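Local coordinates for protein tRNA threonylcarbamoyladenosine dehydratase (Escherichia coli, PDB 4D79) that catalyses the ATP-dependent dehydration of threonylcarbamoyladenosine at position 37 of tRNAs to its cyclic form, and accepts sulfur from the desulfurase CsdA in vitro, at residues L25-D30 and K259-A264; L149-G154 and L199-V204. All coordinates share one frame; numbering follows the deposited sequence.

Contact 1: L25-D30 and K259-A264; sequences LQLFAD and KMMAKA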
# COMPACT_ATOMS: atom_id res chain seq x y z
N LEU B 25 -12.06 -13.76 11.62
CA LEU B 25 -12.91 -13.51 10.46
C LEU B 25 -14.29 -13.01 10.90
O LEU B 25 -14.85 -12.08 10.30
CB LEU B 25 -13.05 -14.77 9.61
CG LEU B 25 -13.77 -14.57 8.27
CD1 LEU B 25 -12.87 -13.85 7.24
CD2 LEU B 25 -14.24 -15.92 7.68
N GLN B 26 -14.85 -13.63 11.91
CA GLN B 26 -16.16 -13.20 12.41
C GLN B 26 -16.06 -11.85 13.13
O GLN B 26 -16.94 -11.00 12.98
CB GLN B 26 -16.76 -14.26 13.33
CG GLN B 26 -18.14 -13.89 13.82
CD GLN B 26 -19.20 -13.94 12.76
OE1 GLN B 26 -19.61 -15.01 12.30
NE2 GLN B 26 -19.58 -12.77 12.29
N LEU B 27 -14.99 -11.64 13.89
CA LEU B 27 -14.79 -10.34 14.54
C LEU B 27 -14.78 -9.21 13.52
O LEU B 27 -15.39 -8.16 13.73
CB LEU B 27 -13.47 -10.33 15.33
CG LEU B 27 -13.10 -9.06 16.08
CD1 LEU B 27 -14.05 -8.85 17.28
CD2 LEU B 27 -11.65 -9.14 16.54
N PHE B 28 -14.03 -9.41 12.42
CA PHE B 28 -13.96 -8.42 11.36
C PHE B 28 -15.33 -8.23 10.70
O PHE B 28 -15.74 -7.09 10.41
CB PHE B 28 -12.91 -8.80 10.30
CG PHE B 28 -11.48 -8.93 10.83
CD1 PHE B 28 -11.10 -8.44 12.07
CD2 PHE B 28 -10.49 -9.54 10.03
CE1 PHE B 28 -9.77 -8.57 12.52
CE2 PHE B 28 -9.17 -9.66 10.49
CZ PHE B 28 -8.82 -9.17 11.73
N ALA B 29 -16.03 -9.32 10.42
CA ALA B 29 -17.33 -9.19 9.76
C ALA B 29 -18.33 -8.41 10.62
O ALA B 29 -19.20 -7.71 10.10
CB ALA B 29 -17.89 -10.57 9.42
N ASP B 30 -18.20 -8.53 11.93
CA ASP B 30 -19.08 -7.87 12.90
C ASP B 30 -18.64 -6.45 13.21
O ASP B 30 -19.36 -5.73 13.92
CB ASP B 30 -19.09 -8.65 14.21
CG ASP B 30 -19.82 -9.95 14.14
OD1 ASP B 30 -20.66 -10.08 13.25
OD2 ASP B 30 -19.65 -10.80 15.04
N LYS B 259 -5.09 -4.55 17.52
CA LYS B 259 -5.65 -4.12 18.80
C LYS B 259 -7.05 -4.70 19.02
O LYS B 259 -7.40 -5.05 20.14
CB LYS B 259 -5.64 -2.60 18.88
CG LYS B 259 -4.28 -2.03 18.92
CD LYS B 259 -3.48 -2.52 20.10
CE LYS B 259 -2.04 -2.01 20.06
NZ LYS B 259 -1.29 -2.57 21.21
N MET B 260 -7.87 -4.81 17.96
CA MET B 260 -9.19 -5.42 18.09
C MET B 260 -9.08 -6.89 18.46
O MET B 260 -9.82 -7.39 19.32
CB MET B 260 -9.98 -5.28 16.79
CG MET B 260 -10.33 -3.90 16.46
SD MET B 260 -10.89 -3.70 14.76
CE MET B 260 -12.34 -4.71 14.85
N MET B 261 -8.14 -7.60 17.84
CA MET B 261 -7.93 -9.01 18.17
C MET B 261 -7.40 -9.15 19.59
O MET B 261 -7.88 -10.01 20.35
CB MET B 261 -6.99 -9.65 17.15
CG MET B 261 -7.65 -9.90 15.83
SD MET B 261 -6.53 -10.46 14.54
CE MET B 261 -5.81 -11.94 15.23
N ALA B 262 -6.48 -8.27 20.01
CA ALA B 262 -5.93 -8.37 21.35
C ALA B 262 -7.01 -8.12 22.40
O ALA B 262 -7.05 -8.79 23.44
CB ALA B 262 -4.78 -7.40 21.55
N LYS B 263 -7.87 -7.14 22.14
CA LYS B 263 -8.96 -6.83 23.07
C LYS B 263 -9.94 -7.98 23.18
O LYS B 263 -10.35 -8.36 24.29
CB LYS B 263 -9.67 -5.55 22.62
CG LYS B 263 -10.75 -5.04 23.61
CD LYS B 263 -11.47 -3.83 23.04
CE LYS B 263 -12.17 -3.02 24.12
NZ LYS B 263 -12.90 -1.86 23.52
N ALA B 264 -10.31 -8.58 22.05
CA ALA B 264 -11.24 -9.71 22.10
C ALA B 264 -10.65 -10.87 22.88
O ALA B 264 -11.33 -11.48 23.71
CB ALA B 264 -11.62 -10.12 20.68
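Leu-27 lays its CD2 methyl over the backbone and side chains of the last turns of helix 242-266, a helix-on-helix packing at the periphery of the Rossmann-like ThiF fold. The short axes of 25-29 and 259-264 cross at 113° and come no closer than 10.8 Å, so the gap is bridged by side chains. Leu-27 points toward the other helix with CG anti to its backbone N (chi1 -179°), and the one methyl does the touching. CD2 lies 3.8 Å from Met-260 O, a carbonyl already bonded to Ala-264 N within its own helix. The same methyl is 4.1 Å from Met-261 CG and 4.3 Å from Ala-264 CB, so it settles among three residues spread over little more than one turn. Apart from its approaches to Met-260 O and Met-261 N, side chains meet hydrocarbon to hydrocarbon or to sulfur.

Phe-28 supplies the second point of attachment. Its CG is anti to the carbonyl carbon, and the ring reaches out beside Leu-27, meeting Tyr-20 of helix 7-20 edge-to-face. Met-261 also touches Tyr-20, while Met-260 packs on Tyr-124 of the central sheet. Met-261, bent at chi3, crosses the phenylalanine obliquely in a Met-aromatic contact. SD stands 5.1 Å from the Phe-28 ring centroid and 69° off the ring normal, its closest ring atom being CZ at 3.8 Å, while Met-261 CG approaches CE1 at 4.1 Å.

Contact 2: L149-G154 and L199-V204; sequences LVTTGG and LGVDCV. With GOL (glycerol), chain L.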
# COMPACT_ATOMS: atom_id res chain seq x y z
N LEU B 149 -9.03 4.44 18.42
CA LEU B 149 -8.63 5.37 17.39
C LEU B 149 -7.19 5.13 17.02
O LEU B 149 -6.35 4.89 17.89
CB LEU B 149 -8.75 6.82 17.87
CG LEU B 149 -8.12 7.94 17.06
CD1 LEU B 149 -8.99 8.29 15.92
CD2 LEU B 149 -7.84 9.13 17.95
N VAL B 150 -6.89 5.26 15.75
CA VAL B 150 -5.51 5.38 15.29
C VAL B 150 -5.45 6.59 14.38
O VAL B 150 -6.30 6.77 13.50
CB VAL B 150 -4.98 4.10 14.62
CG1 VAL B 150 -5.85 3.61 13.47
CG2 VAL B 150 -3.51 4.32 14.18
N THR B 151 -4.49 7.47 14.63
CA THR B 151 -4.33 8.65 13.82
C THR B 151 -3.06 8.50 12.99
O THR B 151 -2.25 7.60 13.20
CB THR B 151 -4.29 9.94 14.67
OG1 THR B 151 -4.30 11.11 13.82
CG2 THR B 151 -3.04 9.98 15.54
N THR B 152 -2.93 9.37 12.01
CA THR B 152 -1.83 9.34 11.07
C THR B 152 -1.23 10.73 11.03
O THR B 152 -1.96 11.72 10.98
CB THR B 152 -2.28 8.86 9.68
OG1 THR B 152 -3.40 9.64 9.23
CG2 THR B 152 -2.72 7.38 9.70
N GLY B 153 0.09 10.81 11.08
CA GLY B 153 0.75 12.08 10.88
C GLY B 153 0.81 12.41 9.40
O GLY B 153 0.11 11.83 8.57
N GLY B 154 1.70 13.33 9.06
CA GLY B 154 1.84 13.75 7.68
C GLY B 154 2.59 12.69 6.91
O GLY B 154 3.67 12.25 7.32
N LEU B 199 0.34 11.06 25.37
CA LEU B 199 -1.00 11.57 25.16
C LEU B 199 -2.07 10.49 25.15
O LEU B 199 -3.27 10.81 25.20
CB LEU B 199 -1.06 12.34 23.85
CG LEU B 199 -0.36 13.70 23.86
CD1 LEU B 199 -0.16 14.26 22.43
CD2 LEU B 199 -1.12 14.71 24.74
N GLY B 200 -1.69 9.22 25.11
CA GLY B 200 -2.67 8.15 25.00
C GLY B 200 -3.36 8.14 23.66
O GLY B 200 -4.56 7.87 23.58
N VAL B 201 -2.64 8.48 22.59
CA VAL B 201 -3.18 8.45 21.23
C VAL B 201 -2.15 7.76 20.34
O VAL B 201 -0.99 8.18 20.27
CB VAL B 201 -3.48 9.87 20.70
CG1 VAL B 201 -4.00 9.80 19.28
CG2 VAL B 201 -4.49 10.64 21.59
N ASP B 202 -2.58 6.73 19.61
CA ASP B 202 -1.68 5.95 18.75
C ASP B 202 -1.56 6.66 17.41
O ASP B 202 -2.58 7.01 16.81
CB ASP B 202 -2.16 4.52 18.47
CG ASP B 202 -2.22 3.64 19.70
OD1 ASP B 202 -1.59 3.98 20.73
OD2 ASP B 202 -2.89 2.57 19.64
N CYS B 203 -0.33 6.83 16.93
CA CYS B 203 -0.09 7.65 15.75
C CYS B 203 0.86 6.95 14.77
O CYS B 203 1.97 6.55 15.15
CB CYS B 203 0.50 9.00 16.14
SG CYS B 203 0.60 10.13 14.71
N VAL B 204 0.45 6.84 13.51
CA VAL B 204 1.32 6.35 12.46
C VAL B 204 2.19 7.52 11.96
O VAL B 204 1.68 8.58 11.62
CB VAL B 204 0.52 5.76 11.29
CG1 VAL B 204 1.49 5.20 10.21
CG2 VAL B 204 -0.48 4.68 11.78
C1 GOL L . -7.60 6.39 21.94
O1 GOL L . -8.97 6.26 22.29
C2 GOL L . -6.94 5.01 21.87
O2 GOL L . -7.50 4.22 20.86
C3 GOL L . -5.44 5.08 21.58
O3 GOL L . -5.26 5.79 20.38
O HOH W 1 -5.04 2.57 18.19
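The flat peptide groups of 149-152 and 202-204 form adjacent parallel strands of the central sheet in this ThiF-family, Rossmann-like domain. One face carries Val-150, Thr-152, Asp-202 and Val-204, with helix 242-266 packed on both valines; the other carries Thr-151 and Cys-203, with Ile-139 of helix 132-144 against Thr-151. Outward edges pair with strands 124-127 and 164-168. Three nearly straight bonds fix the register: Thr-151 N to Asp-202 O (2.9 Å, 177°), Val-204 N to Thr-151 O (2.8 Å, 169°) and Gly-153 N to Val-204 O (2.8 Å, 176°). The second enters in the carbonyl plane; the others run nearly along the C=O axis.

Val-150 CG2, anti to its backbone N, crosses Val-204 CG2 obliquely at 3.9 Å, while Thr-152 CG2 lies alongside Val-204. Opposite, Thr-151 CG2, in one of two modelled conformers, occupies the crowded position between N and carbonyl carbon and rests 3.7 Å from Cys-203 CB; OG1 bonds Asp-127 instead.

Where the strands splay, glycerol O3 takes the Asp-202 amide and donates to Leu-149 O (2.9 Å). Water also donates to Leu-149 O (2.7 Å) and to Asp-202 OD2. The glycerol, probably from the crystallisation liquor, and the water thus stand in for strand-to-strand bonds in the crystal. OD2 also hydrogen-bonds His-255 NE2, and these two partners would favour a charged Asp-202.

Helix 242-266 joins the two contacts. Its C-terminal part supplies 259-264 to contact 1, whereas Phe-248, Val-251 and Ala-252 cover the valines of contact 2 and His-255 reaches Asp-202. Tyr-124 is a second bridge, touched by Met-260 and Val-150. The contact centres lie 20 Å apart, the nearest atoms about 5 Å. Contact 1 is peripheral, its centre 17 Å from that of the chain; contact 2 is more central, at 10 Å, and its 149-154 end adjoins the potassium site: Gly-153 is about 8 Å from the ion, and Gly-154 O bonds its ligand Gln-158. Thr-152 lies near, without touching, the glycines of a probable Rossmann-type GxGxxG motif, within the 36-134 region that lines the ATP pocket.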